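Local atomic coordinates of ABC transporter permease (Klebsiella pneumoniae, PDB entry 5NUP), a protein that probably removes mislocalised phospholipids from the outer leaflet of the outer membrane, helping to maintain lipid asymmetry in this Gram-negative bacterium. Residues F25-N30 against L135-S140; R38-A43 against E173-R178. All blocks are in the same frame, centred on the assembly; numbering follows the deposited sequence.

Contact 1: F25-N30 against L135-S140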
loop_
_atom_site.group_PDB
_atom_site.type_symbol
_atom_site.label_atom_id
_atom_site.label_comp_id
_atom_site.label_asym_id
_atom_site.label_seq_id
_atom_site.Cartn_x
_atom_site.Cartn_y
_atom_site.Cartn_z
ATOM N N PHE F 25 70.692 4.105 -14.546
ATOM C CA PHE F 25 69.713 4.096 -15.618
ATOM C C PHE F 25 70.068 3.067 -16.666
ATOM O O PHE F 25 69.188 2.355 -17.163
ATOM C CB PHE F 25 69.589 5.469 -16.274
ATOM C CG PHE F 25 68.796 5.428 -17.566
ATOM C CD1 PHE F 25 69.414 5.215 -18.798
ATOM C CD2 PHE F 25 67.407 5.556 -17.539
ATOM C CE1 PHE F 25 68.655 5.157 -19.984
ATOM C CE2 PHE F 25 66.654 5.507 -18.700
ATOM C CZ PHE F 25 67.272 5.306 -19.928
ATOM N N ASN F 26 71.352 2.954 -16.985
ATOM C CA ASN F 26 71.761 1.950 -17.951
ATOM C C ASN F 26 71.505 0.547 -17.421
ATOM O O ASN F 26 71.219 -0.378 -18.197
ATOM C CB ASN F 26 73.238 2.131 -18.306
ATOM C CG ASN F 26 73.523 1.846 -19.758
ATOM O OD1 ASN F 26 72.833 2.359 -20.644
ATOM N ND2 ASN F 26 74.511 0.992 -20.014
ATOM N N PHE F 27 71.578 0.370 -16.107
ATOM C CA PHE F 27 71.150 -0.892 -15.533
ATOM C C PHE F 27 69.647 -1.088 -15.682
ATOM O O PHE F 27 69.189 -2.190 -16.013
ATOM C CB PHE F 27 71.565 -0.969 -14.070
ATOM C CG PHE F 27 71.054 -2.178 -13.383
ATOM C CD1 PHE F 27 71.623 -3.413 -13.633
ATOM C CD2 PHE F 27 70.016 -2.086 -12.486
ATOM C CE1 PHE F 27 71.164 -4.532 -13.013
ATOM C CE2 PHE F 27 69.554 -3.204 -11.849
ATOM C CZ PHE F 27 70.130 -4.433 -12.119
ATOM N N ASN F 28 68.861 -0.028 -15.474
ATOM C CA ASN F 28 67.413 -0.180 -15.579
ATOM C C ASN F 28 66.966 -0.312 -17.027
ATOM O O ASN F 28 65.998 -1.025 -17.310
ATOM C CB ASN F 28 66.684 0.996 -14.942
ATOM C CG ASN F 28 66.775 0.987 -13.435
ATOM O OD1 ASN F 28 66.724 -0.068 -12.805
ATOM N ND2 ASN F 28 66.816 2.182 -12.838
ATOM N N PHE F 29 67.654 0.365 -17.945
ATOM C CA PHE F 29 67.203 0.442 -19.329
ATOM C C PHE F 29 67.501 -0.846 -20.093
ATOM O O PHE F 29 66.608 -1.396 -20.748
ATOM C CB PHE F 29 67.874 1.641 -20.012
ATOM C CG PHE F 29 67.073 2.245 -21.130
ATOM C CD1 PHE F 29 67.702 2.719 -22.275
ATOM C CD2 PHE F 29 65.696 2.362 -21.027
ATOM C CE1 PHE F 29 66.972 3.278 -23.303
ATOM C CE2 PHE F 29 64.957 2.924 -22.052
ATOM C CZ PHE F 29 65.594 3.382 -23.188
ATOM N N ASN F 30 68.723 -1.380 -19.973
ATOM C CA ASN F 30 69.159 -2.493 -20.812
ATOM C C ASN F 30 69.435 -3.782 -20.051
ATOM O O ASN F 30 69.985 -4.715 -20.634
ATOM C CB ASN F 30 70.419 -2.145 -21.611
ATOM C CG ASN F 30 70.430 -0.733 -22.131
ATOM O OD1 ASN F 30 69.662 -0.380 -23.026
ATOM N ND2 ASN F 30 71.356 0.068 -21.625
ATOM N N LEU F 135 67.236 5.245 -8.929
ATOM C CA LEU F 135 67.585 4.047 -8.200
ATOM C C LEU F 135 67.552 2.831 -9.119
ATOM O O LEU F 135 66.812 2.805 -10.112
ATOM C CB LEU F 135 66.621 3.803 -7.034
ATOM C CG LEU F 135 66.598 4.619 -5.743
ATOM C CD1 LEU F 135 67.844 4.343 -4.922
ATOM C CD2 LEU F 135 66.460 6.069 -6.029
ATOM N N PRO F 136 68.365 1.820 -8.823
ATOM C CA PRO F 136 68.252 0.556 -9.560
ATOM C C PRO F 136 66.952 -0.138 -9.179
ATOM O O PRO F 136 66.607 -0.217 -7.998
ATOM C CB PRO F 136 69.480 -0.236 -9.101
ATOM C CG PRO F 136 69.846 0.365 -7.778
ATOM C CD PRO F 136 69.534 1.829 -7.921
ATOM N N PHE F 137 66.228 -0.615 -10.195
ATOM C CA PHE F 137 64.941 -1.302 -10.062
ATOM C C PHE F 137 63.786 -0.353 -9.744
ATOM O O PHE F 137 62.639 -0.647 -10.086
ATOM C CB PHE F 137 64.999 -2.405 -8.992
ATOM C CG PHE F 137 66.048 -3.469 -9.251
ATOM C CD1 PHE F 137 67.187 -3.555 -8.447
ATOM C CD2 PHE F 137 65.911 -4.370 -10.305
ATOM C CE1 PHE F 137 68.161 -4.525 -8.673
ATOM C CE2 PHE F 137 66.890 -5.346 -10.536
ATOM C CZ PHE F 137 68.009 -5.421 -9.713
ATOM N N TYR F 138 64.052 0.785 -9.120
ATOM C CA TYR F 138 62.973 1.722 -8.772
ATOM C C TYR F 138 62.693 2.684 -9.924
ATOM O O TYR F 138 61.602 2.692 -10.496
ATOM C CB TYR F 138 63.314 2.466 -7.484
ATOM C CG TYR F 138 62.178 3.252 -6.895
ATOM C CD1 TYR F 138 61.898 4.540 -7.344
ATOM C CD2 TYR F 138 61.403 2.734 -5.868
ATOM C CE1 TYR F 138 60.854 5.294 -6.791
ATOM C CE2 TYR F 138 60.360 3.472 -5.309
ATOM C CZ TYR F 138 60.087 4.757 -5.772
ATOM O OH TYR F 138 59.054 5.501 -5.228
ATOM N N GLY F 139 63.657 3.528 -10.243
ATOM C CA GLY F 139 63.527 4.441 -11.353
ATOM C C GLY F 139 63.921 5.840 -10.944
ATOM O O GLY F 139 65.095 6.093 -10.673
ATOM N N SER F 140 62.965 6.731 -10.790
ATOM C CA SER F 140 63.256 8.120 -10.492
ATOM C C SER F 140 62.854 8.406 -9.053
ATOM O O SER F 140 61.747 8.055 -8.636
ATOM C CB SER F 140 62.512 9.058 -11.447
ATOM O OG SER F 140 62.755 8.777 -12.811
#
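The backbones of helix segment F25-N30 and of L135-S140 come closest at N28 and P136, whose CA atoms lie 6.1 Å apart. The second segment is the tip of a small antiparallel β-hairpin: L135 and G139 are paired, with L135 N donating to G139 O at 2.9 Å, and P136, F137 and Y138 make the turn. Contact 1 thus docks this turn on the side of helix 18-35, near the surface of the α-helical MlaA fold.

N28 holds the turn with both ends of its carboxamide. Its OD1 accepts F137 N at 2.7 Å, in the carbonyl plane on a lone pair and with an N-H...O angle of 162°. Its ND2 donates to L135 O at 2.8 Å, the acceptor lying almost in the amide plane. Asparagine suits this place because a donor and an acceptor sit side by side on one flat group, matching the backbone acceptor and donor that flank P136. Proline, with no N-H of its own, fits between them. G139 has backbone angles at which a CB would press on the carbonyl O of Y138, so glycine belongs there.

Beside the polar grip, two rings form a T-shaped stack with centroids 5.0 Å apart. F27 has CG anti to its backbone N, beside the carbonyl carbon (chi1 175°), and the CE2-CZ edge of its ring meets one face of F137, toward the rim at CZ. The planes stand at 88°; phenylalanine suits both places, one ring offering an edge and the other a face. The side chain of V32, further along the same helix, also touches the side chains of F27 and F137. P136 adds an apolar contact, its CB lying 3.9 Å from F27 CD2.

Contact 2: R38-A43 against E173-R178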
loop_
_atom_site.group_PDB
_atom_site.type_symbol
_atom_site.label_atom_id
_atom_site.label_comp_id
_atom_site.label_asym_id
_atom_site.label_seq_id
_atom_site.Cartn_x
_atom_site.Cartn_y
_atom_site.Cartn_z
ATOM N N ARG F 38 59.850 -6.286 -18.786
ATOM C CA ARG F 38 59.105 -6.137 -20.033
ATOM C C ARG F 38 58.571 -7.502 -20.455
ATOM O O ARG F 38 57.450 -7.591 -20.969
ATOM C CB ARG F 38 59.929 -5.501 -21.156
ATOM C CG ARG F 38 59.173 -5.559 -22.458
ATOM C CD ARG F 38 59.993 -5.356 -23.688
ATOM N NE ARG F 38 59.299 -4.426 -24.574
ATOM C CZ ARG F 38 58.462 -4.793 -25.543
ATOM N NH1 ARG F 38 57.871 -3.873 -26.303
ATOM N NH2 ARG F 38 58.201 -6.081 -25.742
ATOM N N PRO F 39 59.325 -8.589 -20.271
ATOM C CA PRO F 39 58.663 -9.903 -20.318
ATOM C C PRO F 39 57.496 -10.008 -19.344
ATOM O O PRO F 39 56.452 -10.574 -19.691
ATOM C CB PRO F 39 59.790 -10.889 -19.968
ATOM C CG PRO F 39 61.066 -10.138 -20.125
ATOM C CD PRO F 39 60.788 -8.700 -20.423
ATOM N N VAL F 40 57.640 -9.466 -18.129
ATOM C CA VAL F 40 56.536 -9.506 -17.174
ATOM C C VAL F 40 55.375 -8.630 -17.641
ATOM O O VAL F 40 54.208 -8.960 -17.405
ATOM C CB VAL F 40 57.018 -9.104 -15.770
ATOM C CG1 VAL F 40 55.862 -9.034 -14.834
ATOM C CG2 VAL F 40 57.971 -10.112 -15.234
ATOM N N ALA F 41 55.652 -7.549 -18.366
ATOM C CA ALA F 41 54.549 -6.711 -18.819
ATOM C C ALA F 41 53.883 -7.249 -20.074
ATOM O O ALA F 41 52.700 -6.963 -20.294
ATOM C CB ALA F 41 55.020 -5.284 -19.080
ATOM N N VAL F 42 54.594 -8.021 -20.906
ATOM C CA VAL F 42 53.898 -8.625 -22.041
ATOM C C VAL F 42 53.088 -9.825 -21.586
ATOM O O VAL F 42 51.968 -10.035 -22.071
ATOM C CB VAL F 42 54.851 -9.011 -23.185
ATOM C CG1 VAL F 42 55.599 -7.812 -23.679
ATOM C CG2 VAL F 42 55.792 -10.115 -22.766
ATOM N N ALA F 43 53.590 -10.584 -20.607
ATOM C CA ALA F 43 52.779 -11.648 -20.031
ATOM C C ALA F 43 51.515 -11.068 -19.401
ATOM O O ALA F 43 50.431 -11.650 -19.518
ATOM C CB ALA F 43 53.597 -12.438 -19.010
ATOM N N GLU F 173 50.809 -1.768 -10.017
ATOM C CA GLU F 173 50.790 -0.496 -10.740
ATOM C C GLU F 173 51.978 -0.388 -11.684
ATOM O O GLU F 173 51.831 0.069 -12.823
ATOM C CB GLU F 173 50.779 0.651 -9.725
ATOM C CG GLU F 173 49.407 0.956 -9.173
ATOM C CD GLU F 173 49.428 2.072 -8.152
ATOM O OE1 GLU F 173 50.544 2.418 -7.688
ATOM O OE2 GLU F 173 48.328 2.576 -7.794
ATOM N N GLY F 174 53.167 -0.776 -11.208
ATOM C CA GLY F 174 54.349 -0.731 -12.050
ATOM C C GLY F 174 54.230 -1.621 -13.271
ATOM O O GLY F 174 54.536 -1.204 -14.393
ATOM N N ILE F 175 53.788 -2.867 -13.074
ATOM C CA ILE F 175 53.635 -3.756 -14.223
ATOM C C ILE F 175 52.570 -3.221 -15.161
ATOM O O ILE F 175 52.719 -3.287 -16.391
ATOM C CB ILE F 175 53.318 -5.198 -13.780
ATOM C CG1 ILE F 175 54.383 -5.714 -12.808
ATOM C CG2 ILE F 175 53.142 -6.101 -14.994
ATOM C CD1 ILE F 175 54.149 -7.135 -12.339
ATOM N N GLU F 176 51.514 -2.616 -14.607
ATOM C CA GLU F 176 50.469 -2.107 -15.485
ATOM C C GLU F 176 50.982 -0.911 -16.279
ATOM O O GLU F 176 50.885 -0.884 -17.512
ATOM C CB GLU F 176 49.202 -1.772 -14.689
ATOM C CG GLU F 176 48.162 -1.038 -15.527
ATOM C CD GLU F 176 47.427 -1.959 -16.488
ATOM O OE1 GLU F 176 47.223 -1.556 -17.656
ATOM O OE2 GLU F 176 47.075 -3.090 -16.070
ATOM N N THR F 177 51.617 0.045 -15.596
ATOM C CA THR F 177 52.229 1.181 -16.287
ATOM C C THR F 177 53.210 0.724 -17.364
ATOM O O THR F 177 53.249 1.300 -18.460
ATOM C CB THR F 177 52.933 2.091 -15.277
ATOM O OG1 THR F 177 52.005 2.501 -14.262
ATOM C CG2 THR F 177 53.530 3.312 -15.983
ATOM N N ARG F 178 54.034 -0.285 -17.064
ATOM C CA ARG F 178 54.901 -0.830 -18.102
ATOM C C ARG F 178 54.071 -1.516 -19.179
ATOM O O ARG F 178 54.359 -1.383 -20.376
ATOM C CB ARG F 178 55.945 -1.783 -17.506
ATOM C CG ARG F 178 56.927 -2.349 -18.546
ATOM C CD ARG F 178 57.701 -1.201 -19.163
ATOM N NE ARG F 178 58.776 -1.591 -20.069
ATOM C CZ ARG F 178 58.720 -1.454 -21.389
ATOM N NH1 ARG F 178 57.631 -0.946 -21.953
ATOM N NH2 ARG F 178 59.749 -1.827 -22.144
#
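Helix segments R38-A43 and E173-R178 cross nearly perpendicularly, at -81°, with their axes 8.7 Å apart and A41 and I175 facing each other through CA atoms 5.5 Å apart. A41 suits the crossing because its side chain is a single methyl: CB points at the other helix and rests 3.5 Å from R178 CG. V40 and I175 extend the apolar patch to one flank, where V40 CG1 lies 3.6 Å from I175 CD1; branched aliphatic side chains serve well here, since I175 also sets CG2 against V40 CG1.

This is orthogonal helix-helix packing within the α-helical MlaA fold, joining helix 38-47 to helix 163-180. Next to the apolar patch the R178 side chain is bent at chi2 (62°), which turns CD aside, and its guanidinium ends against R38, whose aliphatic CG lies over one face of it. The two guanidinium planes are inclined at 78°, R178 NH2 meeting the edge of the R38 group 3.6 Å from R38 NE. Nearby acids probably offset the repulsion: D185 forms a salt bridge with R38 NE and a long, weak ion pair with R178 NH2, while D33 takes R178 NE in a salt bridge.

From the N terminus the chain first runs through helix 18-35, which supplies 25-30, and then directly into helix 38-47, which supplies 38-43. It next passes through several helices to the hairpin, where 135-140 returns to helix 18-35 and contact 1 closes a loop with 104 residues between its segments. Helix 163-180 follows, and 173-178 comes back to helix 38-47, so that contact 2 closes a loop with 129 residues between. The segments alternate along the chain, so the two closures cross. Together they tie consecutive N-terminal helices to consecutive later elements, the hairpin and helix 163-180, at places whose centres lie about 15 Å apart.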